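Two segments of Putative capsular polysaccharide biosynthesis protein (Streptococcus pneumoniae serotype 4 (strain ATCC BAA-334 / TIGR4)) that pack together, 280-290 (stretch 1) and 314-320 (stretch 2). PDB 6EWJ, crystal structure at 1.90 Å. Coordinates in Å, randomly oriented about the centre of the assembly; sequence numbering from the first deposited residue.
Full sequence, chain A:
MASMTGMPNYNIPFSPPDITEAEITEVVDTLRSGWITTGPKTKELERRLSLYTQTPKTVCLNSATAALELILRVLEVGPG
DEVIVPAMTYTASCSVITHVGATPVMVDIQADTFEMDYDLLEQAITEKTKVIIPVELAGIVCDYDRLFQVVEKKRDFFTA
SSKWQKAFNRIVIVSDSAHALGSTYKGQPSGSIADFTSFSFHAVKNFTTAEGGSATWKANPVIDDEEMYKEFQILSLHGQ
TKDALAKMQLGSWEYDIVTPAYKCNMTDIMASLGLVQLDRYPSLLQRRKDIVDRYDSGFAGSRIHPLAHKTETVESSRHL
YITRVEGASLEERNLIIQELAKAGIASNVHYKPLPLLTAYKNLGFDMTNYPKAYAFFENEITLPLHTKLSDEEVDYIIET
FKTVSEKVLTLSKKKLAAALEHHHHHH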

# COMPACT_ATOMS: atom_id res chain seq x y z
N ARG A 280 24.28 8.02 -4.09
CA ARG A 280 24.49 8.22 -5.52
C ARG A 280 23.86 9.48 -6.10
O ARG A 280 24.25 9.88 -7.19
CB ARG A 280 23.95 6.99 -6.30
CG ARG A 280 24.78 5.74 -6.04
CD ARG A 280 24.22 4.57 -6.80
NE ARG A 280 24.47 4.77 -8.21
CZ ARG A 280 23.72 4.34 -9.20
NH1 ARG A 280 22.59 3.65 -9.00
NH2 ARG A 280 24.11 4.61 -10.45
N TYR A 281 22.93 10.10 -5.39
CA TYR A 281 22.04 11.11 -5.97
C TYR A 281 22.70 12.41 -6.52
O TYR A 281 22.38 12.79 -7.63
CB TYR A 281 20.87 11.44 -5.05
CG TYR A 281 19.63 11.96 -5.81
CD1 TYR A 281 19.11 11.25 -6.87
CD2 TYR A 281 18.98 13.11 -5.40
CE1 TYR A 281 18.02 11.73 -7.58
CE2 TYR A 281 17.90 13.60 -6.07
CZ TYR A 281 17.40 12.90 -7.15
OH TYR A 281 16.32 13.37 -7.81
N PRO A 282 23.63 13.05 -5.75
CA PRO A 282 24.45 14.13 -6.34
C PRO A 282 25.03 13.77 -7.72
O PRO A 282 24.78 14.52 -8.66
CB PRO A 282 25.56 14.35 -5.29
CG PRO A 282 24.91 13.96 -4.01
CD PRO A 282 24.00 12.81 -4.35
N SER A 283 25.68 12.61 -7.88
CA SER A 283 26.23 12.20 -9.20
C SER A 283 25.15 11.98 -10.29
O SER A 283 25.34 12.31 -11.48
CB SER A 283 27.10 10.95 -9.11
OG SER A 283 26.31 9.82 -8.85
N LEU A 284 24.03 11.40 -9.88
CA LEU A 284 22.88 11.18 -10.82
C LEU A 284 22.30 12.49 -11.31
O LEU A 284 22.06 12.67 -12.49
CB LEU A 284 21.82 10.31 -10.16
CG LEU A 284 22.28 8.89 -9.86
CD1 LEU A 284 21.22 8.11 -9.07
CD2 LEU A 284 22.67 8.08 -11.09
N LEU A 285 22.11 13.41 -10.38
CA LEU A 285 21.66 14.74 -10.69
C LEU A 285 22.62 15.45 -11.66
O LEU A 285 22.16 16.15 -12.55
CB LEU A 285 21.47 15.55 -9.40
CG LEU A 285 20.29 15.19 -8.50
CD1 LEU A 285 20.20 16.20 -7.36
CD2 LEU A 285 18.98 15.18 -9.28
N GLN A 286 23.94 15.27 -11.45
CA GLN A 286 24.95 15.91 -12.31
C GLN A 286 24.86 15.37 -13.73
O GLN A 286 24.80 16.15 -14.69
CB GLN A 286 26.37 15.73 -11.73
CG GLN A 286 27.47 16.41 -12.55
CD GLN A 286 27.27 17.91 -12.69
OE1 GLN A 286 27.02 18.61 -11.71
NE2 GLN A 286 27.32 18.42 -13.92
N ARG A 287 24.80 14.05 -13.87
CA ARG A 287 24.61 13.43 -15.19
C ARG A 287 23.35 13.94 -15.90
O ARG A 287 23.40 14.27 -17.09
CB ARG A 287 24.57 11.90 -15.11
CG ARG A 287 24.45 11.19 -16.46
CD ARG A 287 25.56 11.53 -17.44
NE ARG A 287 25.28 10.94 -18.75
CZ ARG A 287 25.65 11.44 -19.94
NH1 ARG A 287 26.37 12.56 -20.04
NH2 ARG A 287 25.33 10.78 -21.06
N ARG A 288 22.25 14.09 -15.18
CA ARG A 288 21.00 14.61 -15.79
C ARG A 288 21.18 16.06 -16.29
O ARG A 288 20.66 16.46 -17.36
CB ARG A 288 19.83 14.52 -14.82
CG ARG A 288 19.46 13.10 -14.53
CD ARG A 288 18.33 12.95 -13.52
NE ARG A 288 17.78 11.59 -13.60
CZ ARG A 288 16.74 11.19 -14.35
NH1 ARG A 288 16.04 12.04 -15.11
NH2 ARG A 288 16.37 9.93 -14.31
N LYS A 289 21.90 16.85 -15.50
CA LYS A 289 22.25 18.22 -15.89
C LYS A 289 22.98 18.24 -17.24
O LYS A 289 22.61 18.98 -18.16
CB LYS A 289 23.07 18.89 -14.79
CG LYS A 289 23.43 20.32 -15.14
CD LYS A 289 24.46 20.91 -14.17
CE LYS A 289 24.09 22.38 -13.84
NZ LYS A 289 24.82 22.88 -12.63
N ASP A 290 24.03 17.43 -17.33
CA ASP A 290 24.83 17.31 -18.56
C ASP A 290 24.01 16.87 -19.77
O ASP A 290 24.26 17.36 -20.87
CB ASP A 290 25.97 16.33 -18.36
CG ASP A 290 26.99 16.77 -17.30
OD1 ASP A 290 26.95 17.91 -16.79
OD2 ASP A 290 27.81 15.91 -16.94
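Stretch 2, residues 314-320: VESSRHL

The most unusual feature of this contact is that two arginines pack flank to flank, each using its guanidinium for a different task. Arg 288 of the helix and Arg 318 of the loop approach with CB to CB at 4.0 Å, and both CA-to-CB bonds point toward the opposing stretch. Like charges can be neighbours when their charged ends diverge to separate acceptors, and this pair illustrates the principle.

Arg 288 reaches along the loop and turns the edge of its guanidinium to backbone carbonyls: NH1 donates to O of Arg 318 at 2.9 Å and, weakly, to O of His 319 at 3.3 Å. Arg 318 instead folds back on its own segment, where its NH1 forms a salt bridge with OE2 of Glu 315 at 2.9 Å. Lys 289 lies over one face of that guanidinium, its CG 3.9 Å from CZ of Arg 318, and its NZ makes a long salt bridge to OE2 of Glu 315 at 3.8 Å. One carboxylate oxygen thus serves cations from both segments.

Stretch 1 is helical throughout, whereas stretch 2 leaves a strand at Glu 315 and continues as loop or turn. Arg 318 adopts positive phi and psi (65/57), a left-handed conformation, and its N donates to OG of Ser 316 at 2.9 Å. From Glu 315 to His 319 the loop passes across the helix instead of running along it: the CA atoms of Leu 285 and Ser 317 lie 6.3 Å apart, and those of Arg 288 and Arg 318 lie 6.1 Å apart.

Around Ser 317 the contact is quieter. CD2 of Leu 285 lies 3.6 Å from O of Ser 317, and a water donates to O of Leu 285 at 2.8 Å and, weakly, to O of Ser 317 at 2.9 Å, linking the two backbones.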

# COMPACT_ATOMS: atom_id res chain seq x y z
N VAL A 314 14.51 28.63 -10.23
CA VAL A 314 14.48 27.19 -10.12
C VAL A 314 15.76 26.56 -10.64
O VAL A 314 16.25 26.92 -11.72
CB VAL A 314 13.28 26.59 -10.91
CG1 VAL A 314 13.32 25.02 -10.99
CG2 VAL A 314 12.00 27.08 -10.30
N GLU A 315 16.27 25.60 -9.88
CA GLU A 315 17.17 24.58 -10.41
C GLU A 315 16.42 23.24 -10.32
O GLU A 315 16.25 22.65 -9.23
CB GLU A 315 18.48 24.52 -9.61
CG GLU A 315 19.45 23.38 -9.97
CD GLU A 315 20.35 23.65 -11.15
OE1 GLU A 315 20.21 24.67 -11.83
OE2 GLU A 315 21.20 22.79 -11.45
N SER A 316 15.99 22.75 -11.48
CA SER A 316 15.23 21.50 -11.55
C SER A 316 16.11 20.30 -11.32
O SER A 316 17.27 20.31 -11.66
CB SER A 316 14.55 21.38 -12.95
OG SER A 316 13.91 20.12 -13.12
N SER A 317 15.52 19.25 -10.71
CA SER A 317 16.17 17.91 -10.62
C SER A 317 16.29 17.20 -11.96
O SER A 317 16.95 16.19 -12.05
CB SER A 317 15.43 17.00 -9.62
OG SER A 317 14.04 16.93 -9.96
N ARG A 318 15.62 17.73 -13.00
CA ARG A 318 15.75 17.28 -14.38
C ARG A 318 15.26 15.85 -14.54
O ARG A 318 16.02 14.94 -14.93
CB ARG A 318 17.17 17.47 -14.90
CG ARG A 318 17.57 18.95 -14.94
CD ARG A 318 19.02 19.14 -15.29
NE ARG A 318 19.40 20.55 -15.35
CZ ARG A 318 19.75 21.32 -14.32
NH1 ARG A 318 19.75 20.84 -13.06
NH2 ARG A 318 20.09 22.59 -14.54
N HIS A 319 14.01 15.68 -14.15
CA HIS A 319 13.34 14.34 -14.22
C HIS A 319 12.75 13.97 -15.60
O HIS A 319 12.98 12.87 -16.09
CB HIS A 319 12.23 14.26 -13.17
CG HIS A 319 11.44 13.00 -13.28
ND1 HIS A 319 12.04 11.76 -13.29
CD2 HIS A 319 10.14 12.80 -13.55
CE1 HIS A 319 11.12 10.85 -13.52
NE2 HIS A 319 9.96 11.45 -13.66
N LEU A 320 12.08 14.92 -16.23
CA LEU A 320 11.59 14.75 -17.62
C LEU A 320 12.07 15.84 -18.56
O LEU A 320 12.09 17.04 -18.19
CB LEU A 320 10.08 14.80 -17.63
CG LEU A 320 9.37 13.67 -16.82
CD1 LEU A 320 7.89 14.01 -16.78
CD2 LEU A 320 9.61 12.29 -17.40
O HOH W 1 19.61 17.32 -12.46